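Local coordinates for protein adenosine kinase, putative (Trypanosoma brucei, PDB 3OTX) that probably phosphorylates adenosine to AMP with ATP and magnesium in purine salvage, and binds the bisubstrate-like inhibitor bis(adenosine)-5'-pentaphosphate, at residues A[221-226]-A[263-268]; A[74-79]-A[325-330]; A[183-188]-A[215-220]. The protein carries 1 engineered substitution. All coordinates share one frame; numbering follows the deposited sequence.

Interaction 1: A[221-226]-A[263-268]; sequences IVANRH and VVFTRD. With AP5 (bis(adenosine)-5'-pentaphosphate), chain C.
Strands 221-224 and 263-267 run parallel, their axes 4.5 Å apart and 15° from alignment, pairing Ile221 with Val263 through to Asn224 with Thr266. Three backbone bonds fix this register: Val264 N to Ile221 O, Ala223 N to Val264 O and Thr266 N to Ala223 O, each 2.9 Å. On one face CB of Ala223 lies 3.6 Å from CD1 of Phe265. On the other, Val222 and Val264 sit side by side under helix 300-311, and Asn224 and Thr266 follow toward the inhibitor. ND2 of Asn224 bonds O1B of AP5 at 2.8 Å, while OD1 caps Glu227 N. OG1 of Thr266 sits between the backbone N and the carbonyl carbon (chi1 60°), where it meets AP5 O2A at 2.8 Å, an oxygen also gripped by Asp268 N at 3.0 Å. NH1 of Arg225 makes a salt bridge of 2.7 Å to OD2 of Asp268; that oxygen lies in the guanidinium plane, although the carboxylate is turned 43° from it. NH2 of Arg225 has Glu270 as a second acidic partner. CB of Arg267 packs over one guanidinium face. Phosphate binding at the C-terminal ends of parallel strands marks the nucleotide site of the ribokinase-type alpha/beta fold.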
loop_
_atom_site.group_PDB
_atom_site.type_symbol
_atom_site.label_atom_id
_atom_site.label_comp_id
_atom_site.label_asym_id
_atom_site.label_seq_id
_atom_site.Cartn_x
_atom_site.Cartn_y
_atom_site.Cartn_z
ATOM N N ILE A 221 5.062 0.019 -11.227
ATOM C CA ILE A 221 5.557 -0.676 -10.071
ATOM C C ILE A 221 6.146 0.371 -9.138
ATOM O O ILE A 221 7.012 1.146 -9.542
ATOM C CB ILE A 221 6.672 -1.652 -10.432
ATOM C CG1 ILE A 221 6.175 -2.709 -11.451
ATOM C CG2 ILE A 221 7.244 -2.282 -9.139
ATOM C CD1 ILE A 221 7.282 -3.505 -12.109
ATOM N N VAL A 222 5.669 0.386 -7.892
ATOM C CA VAL A 222 6.129 1.368 -6.899
ATOM C C VAL A 222 6.747 0.573 -5.739
ATOM O O VAL A 222 6.223 -0.476 -5.341
ATOM C CB VAL A 222 4.950 2.230 -6.402
ATOM C CG1 VAL A 222 5.406 3.239 -5.330
ATOM C CG2 VAL A 222 4.346 3.000 -7.565
ATOM N N ALA A 223 7.895 1.033 -5.228
ATOM C CA ALA A 223 8.519 0.398 -4.065
ATOM C C ALA A 223 9.438 1.374 -3.366
ATOM O O ALA A 223 9.631 2.473 -3.827
ATOM C CB ALA A 223 9.310 -0.814 -4.478
ATOM N N ASN A 224 9.984 0.963 -2.236
ATOM C CA ASN A 224 11.055 1.722 -1.617
ATOM C C ASN A 224 12.431 1.144 -1.952
ATOM O O ASN A 224 12.544 0.150 -2.670
ATOM C CB ASN A 224 10.834 1.814 -0.098
ATOM C CG ASN A 224 10.923 0.475 0.582
ATOM O OD1 ASN A 224 11.306 -0.526 -0.028
ATOM N ND2 ASN A 224 10.569 0.440 1.854
ATOM N N ARG A 225 13.471 1.742 -1.373
ATOM C CA ARG A 225 14.857 1.365 -1.680
ATOM C C ARG A 225 15.110 -0.116 -1.329
ATOM O O ARG A 225 15.723 -0.878 -2.099
ATOM C CB ARG A 225 15.802 2.257 -0.867
ATOM C CG ARG A 225 17.251 2.154 -1.314
ATOM C CD ARG A 225 18.214 2.616 -0.220
ATOM N NE ARG A 225 18.377 4.076 -0.099
ATOM C CZ ARG A 225 17.674 4.863 0.713
ATOM N NH1 ARG A 225 16.696 4.352 1.461
ATOM N NH2 ARG A 225 17.951 6.178 0.777
ATOM N N HIS A 226 14.620 -0.522 -0.168
ATOM C CA HIS A 226 14.862 -1.862 0.319
ATOM C C HIS A 226 14.193 -2.930 -0.554
ATOM O O HIS A 226 14.824 -3.940 -0.901
ATOM C CB HIS A 226 14.386 -1.951 1.757
ATOM C CG HIS A 226 14.847 -3.171 2.475
ATOM N ND1 HIS A 226 15.045 -3.189 3.837
ATOM C CD2 HIS A 226 15.163 -4.415 2.032
ATOM C CE1 HIS A 226 15.454 -4.390 4.206
ATOM N NE2 HIS A 226 15.544 -5.151 3.130
ATOM N N VAL A 263 8.468 2.758 -13.337
ATOM C CA VAL A 263 8.953 2.235 -12.077
ATOM C C VAL A 263 9.297 3.424 -11.184
ATOM O O VAL A 263 9.967 4.366 -11.622
ATOM C CB VAL A 263 10.160 1.299 -12.291
ATOM C CG1 VAL A 263 10.674 0.724 -10.994
ATOM C CG2 VAL A 263 9.788 0.117 -13.246
ATOM N N VAL A 264 8.830 3.382 -9.935
ATOM C CA VAL A 264 9.032 4.484 -8.990
ATOM C C VAL A 264 9.581 3.892 -7.700
ATOM O O VAL A 264 8.885 3.113 -7.054
ATOM C CB VAL A 264 7.681 5.154 -8.651
ATOM C CG1 VAL A 264 7.877 6.318 -7.657
ATOM C CG2 VAL A 264 6.969 5.654 -9.919
ATOM N N PHE A 265 10.798 4.259 -7.313
ATOM C CA PHE A 265 11.414 3.754 -6.078
ATOM C C PHE A 265 11.756 4.939 -5.183
ATOM O O PHE A 265 12.588 5.791 -5.542
ATOM C CB PHE A 265 12.721 2.982 -6.355
ATOM C CG PHE A 265 12.548 1.691 -7.090
ATOM C CD1 PHE A 265 11.427 0.890 -6.878
ATOM C CD2 PHE A 265 13.556 1.251 -7.968
ATOM C CE1 PHE A 265 11.294 -0.337 -7.543
ATOM C CE2 PHE A 265 13.429 0.027 -8.634
ATOM C CZ PHE A 265 12.287 -0.747 -8.415
ATOM N N THR A 266 11.117 4.982 -4.022
ATOM C CA THR A 266 11.358 6.039 -3.056
ATOM C C THR A 266 12.580 5.706 -2.207
ATOM O O THR A 266 12.939 4.528 -2.026
ATOM C CB THR A 266 10.138 6.299 -2.149
ATOM O OG1 THR A 266 9.828 5.102 -1.417
ATOM C CG2 THR A 266 8.913 6.679 -2.978
ATOM N N ARG A 267 13.207 6.773 -1.686
ATOM C CA ARG A 267 14.473 6.636 -0.994
ATOM C C ARG A 267 14.554 7.467 0.281
ATOM O O ARG A 267 15.609 7.981 0.610
ATOM C CB ARG A 267 15.657 6.930 -1.935
ATOM C CG ARG A 267 15.734 5.908 -3.104
ATOM C CD ARG A 267 17.117 5.939 -3.704
ATOM N NE ARG A 267 17.325 7.233 -4.329
ATOM C CZ ARG A 267 18.317 7.471 -5.179
ATOM N NH1 ARG A 267 19.188 6.506 -5.466
ATOM N NH2 ARG A 267 18.445 8.670 -5.735
ATOM N N ASP A 268 13.455 7.496 1.034
ATOM C CA ASP A 268 13.290 8.385 2.222
ATOM C C ASP A 268 13.748 9.839 1.976
ATOM O O ASP A 268 13.092 10.530 1.177
ATOM C CB ASP A 268 13.845 7.795 3.550
ATOM C CG ASP A 268 15.282 7.336 3.452
ATOM O OD1 ASP A 268 16.194 8.127 3.752
ATOM O OD2 ASP A 268 15.487 6.170 3.038
HETATM P PA AP5 C . 10.251 6.039 2.223
HETATM O O1A AP5 C . 11.020 5.967 3.538
HETATM O O2A AP5 C . 11.077 5.684 1.003
HETATM O O3A AP5 C . 8.956 5.083 2.188
HETATM P PB AP5 C . 8.826 3.604 2.822
HETATM O O1B AP5 C . 10.156 2.968 3.082
HETATM O O2B AP5 C . 7.861 2.862 1.963
HETATM O O3B AP5 C . 8.146 4.003 4.206
HETATM P PG AP5 C . 8.002 3.258 5.605
HETATM O O1G AP5 C . 7.827 4.323 6.643
HETATM O O2G AP5 C . 9.188 2.405 5.997
HETATM O O3G AP5 C . 6.656 2.521 5.374
HETATM P PD AP5 C . 5.819 1.534 6.345
HETATM O O1D AP5 C . 6.469 1.301 7.697
HETATM O O2D AP5 C . 5.484 0.342 5.493
HETATM O O3D AP5 C . 4.522 2.441 6.637
HETATM P PE AP5 C . 3.197 2.527 5.719
HETATM O O1E AP5 C . 3.589 2.516 4.268
HETATM O O2E AP5 C . 2.327 3.680 6.213
HETATM O O5F AP5 C . 9.583 7.494 2.138
HETATM C C5F AP5 C . 8.653 7.812 1.102
HETATM C C4F AP5 C . 8.629 9.309 0.911
HETATM O O4F AP5 C . 8.359 9.958 2.161
HETATM C C3F AP5 C . 9.961 9.919 0.486
HETATM O O3F AP5 C . 10.077 9.882 -0.915
HETATM C C2F AP5 C . 9.915 11.299 1.077
HETATM O O2F AP5 C . 9.157 12.146 0.251
HETATM C C1F AP5 C . 9.122 11.083 2.370
HETATM N N9A AP5 C . 9.981 10.821 3.560
HETATM C C8A AP5 C . 10.134 9.605 4.231
HETATM N N7A AP5 C . 10.988 9.812 5.271
HETATM C C5A AP5 C . 11.358 11.114 5.279
HETATM C C6A AP5 C . 12.153 11.872 6.110
HETATM N N6A AP5 C . 12.677 11.373 7.233
HETATM N N1A AP5 C . 12.311 13.210 5.839
HETATM C C2A AP5 C . 11.675 13.823 4.771
HETATM N N3A AP5 C . 10.873 13.055 3.954
HETATM C C4A AP5 C . 10.699 11.745 4.212
HETATM O O5J AP5 C . 2.442 1.120 6.016
HETATM C C5J AP5 C . 2.003 0.822 7.331
HETATM C C4J AP5 C . 0.744 -0.006 7.140
HETATM O O4J AP5 C . 1.069 -1.319 6.655
HETATM C C3J AP5 C . -0.007 -0.295 8.444
HETATM O O3J AP5 C . -1.161 0.545 8.474
HETATM C C2J AP5 C . -0.344 -1.794 8.379
HETATM O O2J AP5 C . -1.699 -2.088 8.697
HETATM C C1J AP5 C . -0.051 -2.119 6.935
HETATM N N9B AP5 C . 0.241 -3.540 6.699
HETATM C C8B AP5 C . 1.248 -4.250 7.296
HETATM N N7B AP5 C . 1.151 -5.528 6.846
HETATM C C5B AP5 C . 0.098 -5.616 5.973
HETATM C C6B AP5 C . -0.433 -6.672 5.223
HETATM N N6B AP5 C . 0.002 -7.940 5.303
HETATM N N1B AP5 C . -1.537 -6.377 4.471
HETATM C C2B AP5 C . -2.069 -5.116 4.330
HETATM N N3B AP5 C . -1.573 -4.087 5.104
HETATM C C4B AP5 C . -0.478 -4.348 5.879
#

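Interaction 2: A[74-79]-A[325-330]; sequences AQWMQQ and HYTAQE. With AP5 (bis(adenosine)-5'-pentaphosphate), chain C.
Met77 and Thr327 form the tight centre of this contact between helix 317-332 and the C-terminal part of helix 66-76 with the residue after Trp76. Both SD and CG of Met77 lie 3.7 Å from CG2 of Thr327, and both residues are buried. A bend at chi2 (-62°) places SD beside the Thr327 methyl and the Tyr326 edge: SD of Met77 is 4.0 Å from CE2 of Tyr326 and 79° off the ring normal, a Met-aromatic contact. The threonine hydroxyl is turned between the backbone N and the carbonyl carbon (chi1 50°) and bonds to Ala302 O and to carbonyls of its own helix, leaving the methyl to face the sulfur.

Trp76 and Tyr326 still pack closely, crossing at about a right angle, with CZ3 of Trp76 4.0 Å from CE2 of Tyr326 and CH2 of Trp76 3.7 Å from the tyrosine OH. That hydroxyl has its hydrogen bond with Ser344 N, and Phe345 stacks on the tyrosine ring. The contact loosens at Glu330, on the partly exposed side, which comes nearest the indole with CG, 4.3 Å from CH2 of Trp76. Arg334 makes a cation-pi contact with the same tryptophan.

A different set of residues on helix 317-332 serves the inhibitor: NE2 of Gln329 donates to adenine N3A of AP5 at 3.2 Å, and CB of Ala328 and the ring of His325 border its ribose. No hydrogen bond or salt bridge joins 74-79 to 325-330. The two segments are therefore fitted together by methyl, sulfur and ring contacts, the polar ends of Tyr326 and Thr327 are satisfied outside this contact, and apolar packing and nucleotide contacts fall to different residues of the helix.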
loop_
_atom_site.group_PDB
_atom_site.type_symbol
_atom_site.label_atom_id
_atom_site.label_comp_id
_atom_site.label_asym_id
_atom_site.label_seq_id
_atom_site.Cartn_x
_atom_site.Cartn_y
_atom_site.Cartn_z
ATOM N N ALA A 74 -5.305 9.405 -0.751
ATOM C CA ALA A 74 -5.779 9.866 -2.095
ATOM C C ALA A 74 -7.082 10.647 -1.997
ATOM O O ALA A 74 -7.207 11.741 -2.555
ATOM C CB ALA A 74 -5.907 8.673 -3.061
ATOM N N GLN A 75 -8.022 10.128 -1.201
ATOM C CA GLN A 75 -9.316 10.817 -1.076
ATOM C C GLN A 75 -9.148 12.180 -0.390
ATOM O O GLN A 75 -9.813 13.157 -0.728
ATOM C CB GLN A 75 -10.299 9.899 -0.317
ATOM C CG GLN A 75 -11.778 10.373 -0.308
ATOM C CD GLN A 75 -12.414 10.336 -1.686
ATOM O OE1 GLN A 75 -12.477 9.277 -2.360
ATOM N NE2 GLN A 75 -12.768 11.523 -2.175
ATOM N N TRP A 76 -8.256 12.249 0.601
ATOM C CA TRP A 76 -7.987 13.493 1.336
ATOM C C TRP A 76 -7.512 14.588 0.381
ATOM O O TRP A 76 -7.754 15.774 0.595
ATOM C CB TRP A 76 -6.905 13.258 2.417
ATOM C CG TRP A 76 -6.464 14.469 3.191
ATOM C CD1 TRP A 76 -7.181 15.152 4.111
ATOM C CD2 TRP A 76 -5.169 15.080 3.154
ATOM N NE1 TRP A 76 -6.438 16.195 4.631
ATOM C CE2 TRP A 76 -5.191 16.161 4.054
ATOM C CE3 TRP A 76 -3.996 14.811 2.436
ATOM C CZ2 TRP A 76 -4.085 16.996 4.248
ATOM C CZ3 TRP A 76 -2.893 15.642 2.630
ATOM C CH2 TRP A 76 -2.942 16.705 3.535
ATOM N N MET A 77 -6.824 14.166 -0.673
ATOM C CA MET A 77 -6.327 15.118 -1.673
ATOM C C MET A 77 -7.363 15.514 -2.712
ATOM O O MET A 77 -7.085 16.384 -3.547
ATOM C CB MET A 77 -5.147 14.515 -2.416
ATOM C CG MET A 77 -3.859 14.444 -1.617
ATOM S SD MET A 77 -3.204 16.037 -1.110
ATOM C CE MET A 77 -2.644 16.712 -2.689
ATOM N N GLN A 78 -8.521 14.854 -2.703
ATOM C CA GLN A 78 -9.582 15.137 -3.667
ATOM C C GLN A 78 -10.921 15.309 -2.926
ATOM O O GLN A 78 -11.867 14.583 -3.168
ATOM C CB GLN A 78 -9.663 14.005 -4.709
ATOM C CG GLN A 78 -8.425 13.895 -5.645
ATOM C CD GLN A 78 -8.256 15.093 -6.570
ATOM O OE1 GLN A 78 -9.152 15.903 -6.704
ATOM N NE2 GLN A 78 -7.077 15.219 -7.185
ATOM N N GLN A 79 -10.990 16.235 -1.976
ATOM C CA GLN A 79 -12.154 16.272 -1.099
ATOM C C GLN A 79 -13.433 16.782 -1.783
ATOM O O GLN A 79 -14.514 16.600 -1.253
ATOM C CB GLN A 79 -11.865 17.014 0.203
ATOM C CG GLN A 79 -10.976 16.232 1.169
ATOM C CD GLN A 79 -10.694 17.032 2.400
ATOM O OE1 GLN A 79 -11.587 17.691 2.922
ATOM N NE2 GLN A 79 -9.453 16.986 2.883
ATOM N N HIS A 325 5.504 13.110 -2.444
ATOM C CA HIS A 325 6.413 13.647 -1.416
ATOM C C HIS A 325 5.658 14.557 -0.460
ATOM O O HIS A 325 5.892 14.526 0.746
ATOM C CB HIS A 325 7.570 14.435 -2.021
ATOM C CG HIS A 325 8.479 13.615 -2.863
ATOM N ND1 HIS A 325 9.345 14.196 -3.765
ATOM C CD2 HIS A 325 8.671 12.275 -2.951
ATOM C CE1 HIS A 325 10.029 13.244 -4.380
ATOM N NE2 HIS A 325 9.642 12.073 -3.900
ATOM N N TYR A 326 4.751 15.364 -1.002
ATOM C CA TYR A 326 3.980 16.258 -0.169
ATOM C C TYR A 326 3.154 15.457 0.876
ATOM O O TYR A 326 3.202 15.741 2.085
ATOM C CB TYR A 326 3.062 17.145 -1.038
ATOM C CG TYR A 326 2.042 17.812 -0.172
ATOM C CD1 TYR A 326 2.380 18.892 0.648
ATOM C CD2 TYR A 326 0.756 17.308 -0.112
ATOM C CE1 TYR A 326 1.423 19.489 1.495
ATOM C CE2 TYR A 326 -0.199 17.871 0.737
ATOM C CZ TYR A 326 0.147 18.952 1.527
ATOM O OH TYR A 326 -0.819 19.486 2.344
ATOM N N THR A 327 2.379 14.497 0.395
ATOM C CA THR A 327 1.532 13.724 1.277
ATOM C C THR A 327 2.348 12.912 2.283
ATOM O O THR A 327 1.996 12.864 3.461
ATOM C CB THR A 327 0.515 12.839 0.521
ATOM O OG1 THR A 327 1.174 12.083 -0.473
ATOM C CG2 THR A 327 -0.535 13.717 -0.180
ATOM N N ALA A 328 3.445 12.313 1.830
ATOM C CA ALA A 328 4.307 11.554 2.758
ATOM C C ALA A 328 4.867 12.466 3.849
ATOM O O ALA A 328 4.842 12.116 5.045
ATOM C CB ALA A 328 5.434 10.860 1.993
ATOM N N GLN A 329 5.320 13.654 3.447
ATOM C CA GLN A 329 5.855 14.594 4.397
ATOM C C GLN A 329 4.795 15.096 5.376
ATOM O O GLN A 329 5.095 15.329 6.539
ATOM C CB GLN A 329 6.615 15.714 3.700
ATOM C CG GLN A 329 7.953 15.165 3.191
ATOM C CD GLN A 329 8.920 16.210 2.696
ATOM O OE1 GLN A 329 8.545 17.342 2.396
ATOM N NE2 GLN A 329 10.181 15.837 2.613
ATOM N N GLU A 330 3.557 15.204 4.918
ATOM C CA GLU A 330 2.485 15.614 5.847
ATOM C C GLU A 330 2.226 14.527 6.892
ATOM O O GLU A 330 2.145 14.816 8.098
ATOM C CB GLU A 330 1.189 15.945 5.094
ATOM C CG GLU A 330 1.204 17.256 4.332
ATOM C CD GLU A 330 1.432 18.483 5.201
ATOM O OE1 GLU A 330 0.797 18.590 6.273
ATOM O OE2 GLU A 330 2.251 19.344 4.802
HETATM P PA AP5 C . 10.251 6.039 2.223
HETATM O O1A AP5 C . 11.020 5.967 3.538
HETATM O O2A AP5 C . 11.077 5.684 1.003
HETATM O O3A AP5 C . 8.956 5.083 2.188
HETATM P PB AP5 C . 8.826 3.604 2.822
HETATM O O1B AP5 C . 10.156 2.968 3.082
HETATM O O2B AP5 C . 7.861 2.862 1.963
HETATM O O3B AP5 C . 8.146 4.003 4.206
HETATM P PG AP5 C . 8.002 3.258 5.605
HETATM O O1G AP5 C . 7.827 4.323 6.643
HETATM O O2G AP5 C . 9.188 2.405 5.997
HETATM O O3G AP5 C . 6.656 2.521 5.374
HETATM P PD AP5 C . 5.819 1.534 6.345
HETATM O O1D AP5 C . 6.469 1.301 7.697
HETATM O O2D AP5 C . 5.484 0.342 5.493
HETATM O O3D AP5 C . 4.522 2.441 6.637
HETATM P PE AP5 C . 3.197 2.527 5.719
HETATM O O1E AP5 C . 3.589 2.516 4.268
HETATM O O2E AP5 C . 2.327 3.680 6.213
HETATM O O5F AP5 C . 9.583 7.494 2.138
HETATM C C5F AP5 C . 8.653 7.812 1.102
HETATM C C4F AP5 C . 8.629 9.309 0.911
HETATM O O4F AP5 C . 8.359 9.958 2.161
HETATM C C3F AP5 C . 9.961 9.919 0.486
HETATM O O3F AP5 C . 10.077 9.882 -0.915
HETATM C C2F AP5 C . 9.915 11.299 1.077
HETATM O O2F AP5 C . 9.157 12.146 0.251
HETATM C C1F AP5 C . 9.122 11.083 2.370
HETATM N N9A AP5 C . 9.981 10.821 3.560
HETATM C C8A AP5 C . 10.134 9.605 4.231
HETATM N N7A AP5 C . 10.988 9.812 5.271
HETATM C C5A AP5 C . 11.358 11.114 5.279
HETATM C C6A AP5 C . 12.153 11.872 6.110
HETATM N N6A AP5 C . 12.677 11.373 7.233
HETATM N N1A AP5 C . 12.311 13.210 5.839
HETATM C C2A AP5 C . 11.675 13.823 4.771
HETATM N N3A AP5 C . 10.873 13.055 3.954
HETATM C C4A AP5 C . 10.699 11.745 4.212
HETATM O O5J AP5 C . 2.442 1.120 6.016
HETATM C C5J AP5 C . 2.003 0.822 7.331
HETATM C C4J AP5 C . 0.744 -0.006 7.140
HETATM O O4J AP5 C . 1.069 -1.319 6.655
HETATM C C3J AP5 C . -0.007 -0.295 8.444
HETATM O O3J AP5 C . -1.161 0.545 8.474
HETATM C C2J AP5 C . -0.344 -1.794 8.379
HETATM O O2J AP5 C . -1.699 -2.088 8.697
HETATM C C1J AP5 C . -0.051 -2.119 6.935
HETATM N N9B AP5 C . 0.241 -3.540 6.699
HETATM C C8B AP5 C . 1.248 -4.250 7.296
HETATM N N7B AP5 C . 1.151 -5.528 6.846
HETATM C C5B AP5 C . 0.098 -5.616 5.973
HETATM C C6B AP5 C . -0.433 -6.672 5.223
HETATM N N6B AP5 C . 0.002 -7.940 5.303
HETATM N N1B AP5 C . -1.537 -6.377 4.471
HETATM C C2B AP5 C . -2.069 -5.116 4.330
HETATM N N3B AP5 C . -1.573 -4.087 5.104
HETATM C C4B AP5 C . -0.478 -4.348 5.879
#

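Interaction 3: A[183-188]-A[215-220]; sequences ACRKAR and LPYTDI
Cys184 opens the contact between helix 177-189 and Tyr217, in the short 3-10 turn before strand 220-224. Helix 177-189 is the crossover of a beta-alpha-beta unit between the parallel strands 165-169 and 193-197 of the ribokinase-type alpha/beta fold, and the turn leads into the neighbouring parallel strand 220-224. CB and SG of Cys184 each lie 3.6 Å from CB of Tyr217, and the sulfur stands 44° off the ring normal in an oblique sulfur-aromatic contact. One water lies 2.8 Å from both Cys184 O and Tyr217 O and can donate to either, though it has more acceptors nearby than protons.

One residue on, Arg185 is solvent-exposed and passes the ring loosely, its CG 4.3 Å from CE2 of Tyr217. Its NH1 reaches the tyrosine through a second water, which lies 2.7 Å from the phenolic OH of Tyr217.

A helical turn beyond Cys184, Arg188 returns to the same tyrosine. Its chain bends at chi2 (-77°), and the side chain crosses Tyr217 at about a right angle. CD2 of Tyr217 lies 3.9 Å above one face of its guanidinium, toward the rim, with the two planes 38° apart. NH2 also bonds OG1 of Thr256, which is hydrogen-bonded in turn to Pro216 O. In the guanidinium plane, NH2 of Arg188 donates to a third water at 2.8 Å, and that water is 2.8 Å from OD1 of Asp219.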
loop_
_atom_site.group_PDB
_atom_site.type_symbol
_atom_site.label_atom_id
_atom_site.label_comp_id
_atom_site.label_asym_id
_atom_site.label_seq_id
_atom_site.Cartn_x
_atom_site.Cartn_y
_atom_site.Cartn_z
ATOM N N ALA A 183 -8.553 -8.040 -11.669
ATOM C CA ALA A 183 -8.354 -6.605 -11.896
ATOM C C ALA A 183 -7.342 -6.308 -13.001
ATOM O O ALA A 183 -7.499 -5.331 -13.746
ATOM C CB ALA A 183 -7.916 -5.916 -10.598
ATOM N N CYS A 184 -6.291 -7.124 -13.120
ATOM C CA CYS A 184 -5.347 -6.934 -14.217
ATOM C C CYS A 184 -6.025 -7.006 -15.581
ATOM O O CYS A 184 -5.752 -6.173 -16.455
ATOM C CB CYS A 184 -4.289 -8.031 -14.168
ATOM S SG CYS A 184 -3.112 -7.873 -12.841
ATOM N N ARG A 185 -6.884 -8.006 -15.762
ATOM C CA ARG A 185 -7.636 -8.143 -16.996
ATOM C C ARG A 185 -8.654 -7.008 -17.156
ATOM O O ARG A 185 -8.848 -6.517 -18.274
ATOM C CB ARG A 185 -8.297 -9.516 -17.049
ATOM C CG ARG A 185 -7.264 -10.650 -17.206
ATOM C CD ARG A 185 -7.943 -12.032 -17.416
ATOM N NE ARG A 185 -8.980 -12.326 -16.424
ATOM C CZ ARG A 185 -8.778 -12.952 -15.260
ATOM N NH1 ARG A 185 -7.566 -13.410 -14.926
ATOM N NH2 ARG A 185 -9.798 -13.132 -14.423
ATOM N N LYS A 186 -9.311 -6.595 -16.068
ATOM C CA LYS A 186 -10.259 -5.485 -16.175
ATOM C C LYS A 186 -9.579 -4.185 -16.605
ATOM O O LYS A 186 -10.124 -3.425 -17.420
ATOM C CB LYS A 186 -10.974 -5.296 -14.838
ATOM C CG LYS A 186 -11.994 -4.187 -14.852
ATOM C CD LYS A 186 -13.192 -4.496 -15.782
ATOM C CE LYS A 186 -14.012 -5.723 -15.323
ATOM N NZ LYS A 186 -15.241 -5.968 -16.160
ATOM N N ALA A 187 -8.392 -3.914 -16.055
ATOM C CA ALA A 187 -7.655 -2.704 -16.436
ATOM C C ALA A 187 -7.415 -2.680 -17.950
ATOM O O ALA A 187 -7.531 -1.626 -18.591
ATOM C CB ALA A 187 -6.338 -2.639 -15.711
ATOM N N ARG A 188 -7.124 -3.841 -18.556
ATOM C CA ARG A 188 -6.967 -3.887 -20.020
ATOM C C ARG A 188 -8.291 -3.617 -20.740
ATOM O O ARG A 188 -8.331 -2.835 -21.687
ATOM C CB ARG A 188 -6.370 -5.224 -20.474
ATOM C CG ARG A 188 -4.966 -5.470 -19.897
ATOM C CD ARG A 188 -3.930 -4.639 -20.644
ATOM N NE ARG A 188 -2.589 -4.864 -20.113
ATOM C CZ ARG A 188 -1.825 -5.926 -20.377
ATOM N NH1 ARG A 188 -2.247 -6.894 -21.197
ATOM N NH2 ARG A 188 -0.641 -6.026 -19.807
ATOM N N LEU A 215 3.140 -9.289 -12.684
ATOM C CA LEU A 215 4.011 -8.241 -13.245
ATOM C C LEU A 215 3.799 -7.907 -14.740
ATOM O O LEU A 215 3.803 -6.746 -15.103
ATOM C CB LEU A 215 5.483 -8.561 -12.999
ATOM C CG LEU A 215 5.897 -8.385 -11.541
ATOM C CD1 LEU A 215 7.268 -9.077 -11.408
ATOM C CD2 LEU A 215 5.951 -6.918 -11.184
ATOM N N PRO A 216 3.609 -8.928 -15.597
ATOM C CA PRO A 216 3.403 -8.598 -17.026
ATOM C C PRO A 216 2.210 -7.655 -17.257
ATOM O O PRO A 216 2.200 -6.895 -18.222
ATOM C CB PRO A 216 3.103 -9.947 -17.660
ATOM C CG PRO A 216 3.638 -10.963 -16.711
ATOM C CD PRO A 216 3.524 -10.372 -15.340
ATOM N N TYR A 217 1.206 -7.718 -16.377
ATOM C CA TYR A 217 -0.001 -6.898 -16.530
ATOM C C TYR A 217 0.139 -5.570 -15.789
ATOM O O TYR A 217 -0.792 -4.771 -15.758
ATOM C CB TYR A 217 -1.201 -7.629 -15.913
ATOM C CG TYR A 217 -1.686 -8.906 -16.536
ATOM C CD1 TYR A 217 -1.333 -10.150 -15.993
ATOM C CD2 TYR A 217 -2.586 -8.878 -17.608
ATOM C CE1 TYR A 217 -1.832 -11.339 -16.542
ATOM C CE2 TYR A 217 -3.096 -10.044 -18.151
ATOM C CZ TYR A 217 -2.717 -11.267 -17.622
ATOM O OH TYR A 217 -3.242 -12.421 -18.173
ATOM N N THR A 218 1.287 -5.361 -15.138
ATOM C CA THR A 218 1.473 -4.216 -14.261
ATOM C C THR A 218 2.117 -3.077 -15.037
ATOM O O THR A 218 3.249 -3.209 -15.531
ATOM C CB THR A 218 2.301 -4.599 -13.035
ATOM O OG1 THR A 218 1.603 -5.622 -12.291
ATOM C CG2 THR A 218 2.483 -3.383 -12.117
ATOM N N ASP A 219 1.389 -1.967 -15.166
ATOM C CA ASP A 219 1.977 -0.774 -15.770
ATOM C C ASP A 219 2.952 -0.034 -14.838
ATOM O O ASP A 219 4.072 0.289 -15.268
ATOM C CB ASP A 219 0.887 0.164 -16.239
ATOM C CG ASP A 219 -0.114 -0.530 -17.130
ATOM O OD1 ASP A 219 0.246 -0.939 -18.248
ATOM O OD2 ASP A 219 -1.265 -0.676 -16.728
ATOM N N ILE A 220 2.572 0.202 -13.574
ATOM C CA ILE A 220 3.424 0.997 -12.709
ATOM C C ILE A 220 3.767 0.140 -11.486
ATOM O O ILE A 220 2.890 -0.405 -10.832
ATOM C CB ILE A 220 2.731 2.306 -12.286
ATOM C CG1 ILE A 220 2.276 3.099 -13.528
ATOM C CG2 ILE A 220 3.649 3.117 -11.379
ATOM C CD1 ILE A 220 2.108 4.586 -13.287
HETATM O O HOH W 1 -3.401 -4.648 -16.781
HETATM O O HOH W 2 -4.835 -13.740 -16.515
HETATM O O HOH W 3 -0.522 -3.650 -18.244
#

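Interaction 1 is buried in the main sheet and is held by backbone hydrogen bonds; interaction 2 is partly buried and purely side-chain packing; interaction 3 lies at the surface and combines a cysteine–tyrosine contact with an arginine against the ring and several waters. Interactions 1 and 3 follow one another on the chain and touch, CD1 of Ile221 packing 3.8 Å from CD2 of Leu215, because the turn 215-217 leads into the strand of interaction 1. Interactions 1 and 2 do not touch, yet both border AP5: 221-226 and 263-268 supply hydrogen-bond donors to the phosphates, 325-330 the adenine and ribose surroundings. Segments 74-79 and 325-330 enclose both other contacts in sequence, and interaction 3 lies away from the nucleotide pocket.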